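Local coordinates for MATE family efflux transporter (Vibrio cholerae, PDB 6IDP), which probably exports drugs and other toxic compounds from the cell, as an H+-dependent multidrug transporter of the MATE family, at residues V44-I56 / L120-W134. Residues are numbered along the deposited sequence; the frame is centred on the assembly and turned at random.
Sequences VLPLAAQGFTMPI and LGAPETVFAIIDHYW
Ala49 and Val126, their CA atoms 5.7 Å apart, mark the close approach of the short helix 44-51 to helix 124-134; the axes of the two segments pass 9.3 Å apart at a crossing angle of -72°. The small methyl of Ala49 suits this place: its CB meets Ile130 CD1 at 3.6 Å and lies against Ile129 CG2, while Ile129 CD1 extends to the CB of Leu45. Just past the helix end, Phe52 turns its ring toward residues 120-123. Ala122 CB sits over one ring face in a CH-pi contact, 4.0 Å from the centroid, Leu120 O lies at the edge, and Pro123 CD touches CZ. Thr53 adds a polar link. With OG1 beside its own backbone N (chi1 -44°), the hydroxyl reaches back to donate to Ala49 O at 2.6 Å and receives a weak bond from Trp134 NE1 (3.4 Å, 157°). Nearby, Gln50 OE1 lies 3.0 Å from Tyr133 OH. Ile56 CG2 approaches the buried indole at Trp134 CZ2 (4.3 Å), while Ile130 CG1 of its own helix packs on a face. Gly121, at positive phi, ends helix 113-119 in a Schellman motif. The arrangement is a largely apolar helix-helix crossing within the MatE family region, joining helix 124-156 to the short helix 44-51, which links helices 5-39 and 54-80.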
# COMPACT_ATOMS: atom_id res chain seq x y z
N VAL A 44 17.37 -23.09 -3.98
CA VAL A 44 17.28 -22.32 -5.22
C VAL A 44 15.89 -22.41 -5.86
O VAL A 44 15.28 -21.39 -6.16
CB VAL A 44 18.34 -22.78 -6.24
CG1 VAL A 44 18.18 -22.02 -7.55
CG2 VAL A 44 19.73 -22.59 -5.67
N LEU A 45 15.41 -23.63 -6.07
CA LEU A 45 14.10 -23.85 -6.68
C LEU A 45 12.92 -23.33 -5.85
O LEU A 45 11.99 -22.77 -6.41
CB LEU A 45 13.91 -25.33 -6.99
CG LEU A 45 14.62 -25.83 -8.25
CD1 LEU A 45 14.28 -27.28 -8.54
CD2 LEU A 45 14.28 -24.94 -9.44
N PRO A 46 12.94 -23.53 -4.51
CA PRO A 46 11.85 -22.92 -3.75
C PRO A 46 11.86 -21.39 -3.80
O PRO A 46 10.81 -20.78 -3.98
CB PRO A 46 12.10 -23.41 -2.32
CG PRO A 46 12.84 -24.69 -2.49
CD PRO A 46 13.73 -24.46 -3.68
N LEU A 47 13.04 -20.79 -3.65
CA LEU A 47 13.16 -19.33 -3.70
C LEU A 47 12.83 -18.80 -5.09
O LEU A 47 12.26 -17.71 -5.22
CB LEU A 47 14.57 -18.90 -3.28
CG LEU A 47 14.78 -18.73 -1.78
CD1 LEU A 47 16.26 -18.58 -1.45
CD2 LEU A 47 13.99 -17.54 -1.27
N ALA A 48 13.20 -19.55 -6.12
CA ALA A 48 12.83 -19.20 -7.48
C ALA A 48 11.31 -19.21 -7.61
O ALA A 48 10.72 -18.26 -8.12
CB ALA A 48 13.46 -20.16 -8.48
N ALA A 49 10.70 -20.29 -7.14
CA ALA A 49 9.24 -20.42 -7.11
C ALA A 49 8.59 -19.23 -6.40
O ALA A 49 7.59 -18.69 -6.85
CB ALA A 49 8.85 -21.72 -6.44
N GLN A 50 9.19 -18.84 -5.27
CA GLN A 50 8.72 -17.69 -4.50
C GLN A 50 8.84 -16.40 -5.30
O GLN A 50 7.94 -15.56 -5.28
CB GLN A 50 9.53 -17.58 -3.20
CG GLN A 50 9.33 -16.28 -2.43
CD GLN A 50 8.10 -16.30 -1.54
OE1 GLN A 50 7.09 -16.91 -1.88
NE2 GLN A 50 8.19 -15.64 -0.40
N GLY A 51 9.95 -16.26 -6.02
CA GLY A 51 10.21 -15.08 -6.82
C GLY A 51 9.22 -14.89 -7.96
O GLY A 51 8.83 -13.77 -8.28
N PHE A 52 8.80 -16.00 -8.56
CA PHE A 52 7.81 -15.95 -9.64
C PHE A 52 6.39 -15.77 -9.10
O PHE A 52 5.44 -15.66 -9.86
CB PHE A 52 7.88 -17.22 -10.49
CG PHE A 52 9.06 -17.27 -11.42
CD1 PHE A 52 9.00 -16.67 -12.67
CD2 PHE A 52 10.22 -17.92 -11.06
CE1 PHE A 52 10.09 -16.71 -13.53
CE2 PHE A 52 11.31 -17.97 -11.91
CZ PHE A 52 11.24 -17.37 -13.15
N THR A 53 6.25 -15.74 -7.77
CA THR A 53 4.95 -15.57 -7.14
C THR A 53 4.73 -14.10 -6.77
O THR A 53 3.59 -13.66 -6.58
CB THR A 53 4.80 -16.47 -5.89
OG1 THR A 53 5.30 -17.78 -6.18
CG2 THR A 53 3.35 -16.57 -5.46
N MET A 54 5.82 -13.35 -6.67
CA MET A 54 5.75 -11.92 -6.37
C MET A 54 4.90 -11.11 -7.36
O MET A 54 4.09 -10.28 -6.93
CB MET A 54 7.16 -11.33 -6.29
CG MET A 54 7.96 -11.81 -5.08
SD MET A 54 7.05 -11.62 -3.53
CE MET A 54 8.33 -12.01 -2.33
N PRO A 55 5.07 -11.32 -8.68
CA PRO A 55 4.24 -10.51 -9.59
C PRO A 55 2.75 -10.82 -9.51
O PRO A 55 1.94 -9.90 -9.61
CB PRO A 55 4.79 -10.88 -10.98
CG PRO A 55 5.41 -12.22 -10.80
CD PRO A 55 6.00 -12.19 -9.43
N ILE A 56 2.39 -12.09 -9.31
CA ILE A 56 0.98 -12.45 -9.20
C ILE A 56 0.42 -11.92 -7.88
O ILE A 56 -0.78 -11.71 -7.74
CB ILE A 56 0.78 -13.99 -9.30
CG1 ILE A 56 -0.60 -14.31 -9.86
CG2 ILE A 56 0.99 -14.67 -7.95
CD1 ILE A 56 -0.81 -13.84 -11.28
N LEU A 120 6.56 -15.01 -18.13
CA LEU A 120 7.58 -14.49 -17.22
C LEU A 120 8.90 -15.23 -17.40
O LEU A 120 9.83 -15.06 -16.61
CB LEU A 120 7.12 -14.61 -15.76
CG LEU A 120 5.82 -13.89 -15.41
CD1 LEU A 120 5.58 -13.95 -13.92
CD2 LEU A 120 5.85 -12.45 -15.91
N GLY A 121 8.96 -16.06 -18.44
CA GLY A 121 10.16 -16.82 -18.75
C GLY A 121 10.51 -17.83 -17.67
O GLY A 121 11.69 -18.14 -17.48
N ALA A 122 9.51 -18.33 -16.97
CA ALA A 122 9.74 -19.32 -15.93
C ALA A 122 10.19 -20.64 -16.54
O ALA A 122 9.54 -21.17 -17.44
CB ALA A 122 8.48 -19.53 -15.10
N PRO A 123 11.33 -21.16 -16.05
CA PRO A 123 11.84 -22.46 -16.49
C PRO A 123 10.88 -23.58 -16.10
O PRO A 123 10.21 -23.47 -15.07
CB PRO A 123 13.17 -22.59 -15.73
CG PRO A 123 13.00 -21.71 -14.54
CD PRO A 123 12.17 -20.56 -15.01
N GLU A 124 10.82 -24.63 -16.92
CA GLU A 124 9.90 -25.74 -16.70
C GLU A 124 10.10 -26.40 -15.33
O GLU A 124 9.19 -27.04 -14.80
CB GLU A 124 10.07 -26.79 -17.81
CG GLU A 124 9.08 -27.95 -17.76
CD GLU A 124 7.85 -27.74 -18.64
OE1 GLU A 124 7.93 -26.92 -19.58
OE2 GLU A 124 6.82 -28.38 -18.38
N THR A 125 11.28 -26.21 -14.74
CA THR A 125 11.60 -26.80 -13.45
C THR A 125 10.76 -26.23 -12.30
O THR A 125 10.44 -26.93 -11.35
CB THR A 125 13.10 -26.61 -13.10
OG1 THR A 125 13.34 -27.03 -11.76
CG2 THR A 125 13.50 -25.15 -13.25
N VAL A 126 10.42 -24.95 -12.40
CA VAL A 126 9.65 -24.25 -11.37
C VAL A 126 8.21 -24.77 -11.30
O VAL A 126 7.59 -24.78 -10.23
CB VAL A 126 9.68 -22.72 -11.61
CG1 VAL A 126 8.32 -22.07 -11.37
CG2 VAL A 126 10.75 -22.06 -10.75
N PHE A 127 7.71 -25.21 -12.45
CA PHE A 127 6.32 -25.65 -12.60
C PHE A 127 5.92 -26.74 -11.61
O PHE A 127 4.78 -26.76 -11.12
CB PHE A 127 6.09 -26.14 -14.04
CG PHE A 127 6.08 -25.05 -15.08
CD1 PHE A 127 7.16 -24.18 -15.22
CD2 PHE A 127 5.00 -24.90 -15.94
CE1 PHE A 127 7.15 -23.19 -16.18
CE2 PHE A 127 4.99 -23.91 -16.90
CZ PHE A 127 6.07 -23.05 -17.02
N ALA A 128 6.85 -27.64 -11.31
CA ALA A 128 6.59 -28.74 -10.38
C ALA A 128 6.23 -28.24 -8.98
O ALA A 128 5.36 -28.80 -8.32
CB ALA A 128 7.81 -29.66 -10.31
N ILE A 129 6.91 -27.18 -8.54
CA ILE A 129 6.68 -26.62 -7.22
C ILE A 129 5.42 -25.74 -7.19
O ILE A 129 4.66 -25.76 -6.23
CB ILE A 129 7.89 -25.80 -6.74
CG1 ILE A 129 9.16 -26.66 -6.78
CG2 ILE A 129 7.66 -25.26 -5.34
CD1 ILE A 129 10.39 -25.96 -6.23
N ILE A 130 5.21 -24.98 -8.26
CA ILE A 130 4.06 -24.07 -8.36
C ILE A 130 2.73 -24.84 -8.36
O ILE A 130 1.72 -24.34 -7.86
CB ILE A 130 4.17 -23.16 -9.62
CG1 ILE A 130 4.61 -21.75 -9.23
CG2 ILE A 130 2.84 -23.07 -10.36
CD1 ILE A 130 5.88 -21.70 -8.43
N ASP A 131 2.75 -26.05 -8.92
CA ASP A 131 1.55 -26.89 -9.00
C ASP A 131 0.88 -27.09 -7.64
O ASP A 131 -0.35 -27.16 -7.55
CB ASP A 131 1.89 -28.25 -9.61
CG ASP A 131 1.62 -28.31 -11.10
OD1 ASP A 131 0.80 -27.51 -11.59
OD2 ASP A 131 2.24 -29.16 -11.78
N HIS A 132 1.68 -27.17 -6.59
CA HIS A 132 1.13 -27.35 -5.25
C HIS A 132 1.27 -26.10 -4.39
O HIS A 132 0.46 -25.86 -3.49
CB HIS A 132 1.78 -28.55 -4.55
CG HIS A 132 3.27 -28.46 -4.46
ND1 HIS A 132 3.91 -27.83 -3.41
CD2 HIS A 132 4.25 -28.93 -5.27
CE1 HIS A 132 5.22 -27.91 -3.59
NE2 HIS A 132 5.45 -28.57 -4.70
N TYR A 133 2.29 -25.28 -4.66
CA TYR A 133 2.51 -24.08 -3.85
C TYR A 133 1.41 -23.04 -4.04
O TYR A 133 0.96 -22.44 -3.07
CB TYR A 133 3.87 -23.45 -4.16
CG TYR A 133 4.12 -22.17 -3.39
CD1 TYR A 133 3.98 -22.14 -2.01
CD2 TYR A 133 4.49 -21.00 -4.05
CE1 TYR A 133 4.20 -20.97 -1.30
CE2 TYR A 133 4.72 -19.83 -3.34
CZ TYR A 133 4.57 -19.82 -1.97
OH TYR A 133 4.79 -18.67 -1.26
N TRP A 134 0.97 -22.84 -5.28
CA TRP A 134 -0.04 -21.83 -5.56
C TRP A 134 -1.41 -22.20 -5.00
O TRP A 134 -2.23 -21.32 -4.75
CB TRP A 134 -0.16 -21.57 -7.07
CG TRP A 134 0.88 -20.61 -7.59
CD1 TRP A 134 2.05 -20.27 -6.98
CD2 TRP A 134 0.82 -19.86 -8.81
NE1 TRP A 134 2.73 -19.36 -7.75
CE2 TRP A 134 2.00 -19.09 -8.88
CE3 TRP A 134 -0.11 -19.76 -9.85
CZ2 TRP A 134 2.28 -18.24 -9.94
CZ3 TRP A 134 0.17 -18.91 -10.91
CH2 TRP A 134 1.35 -18.17 -10.95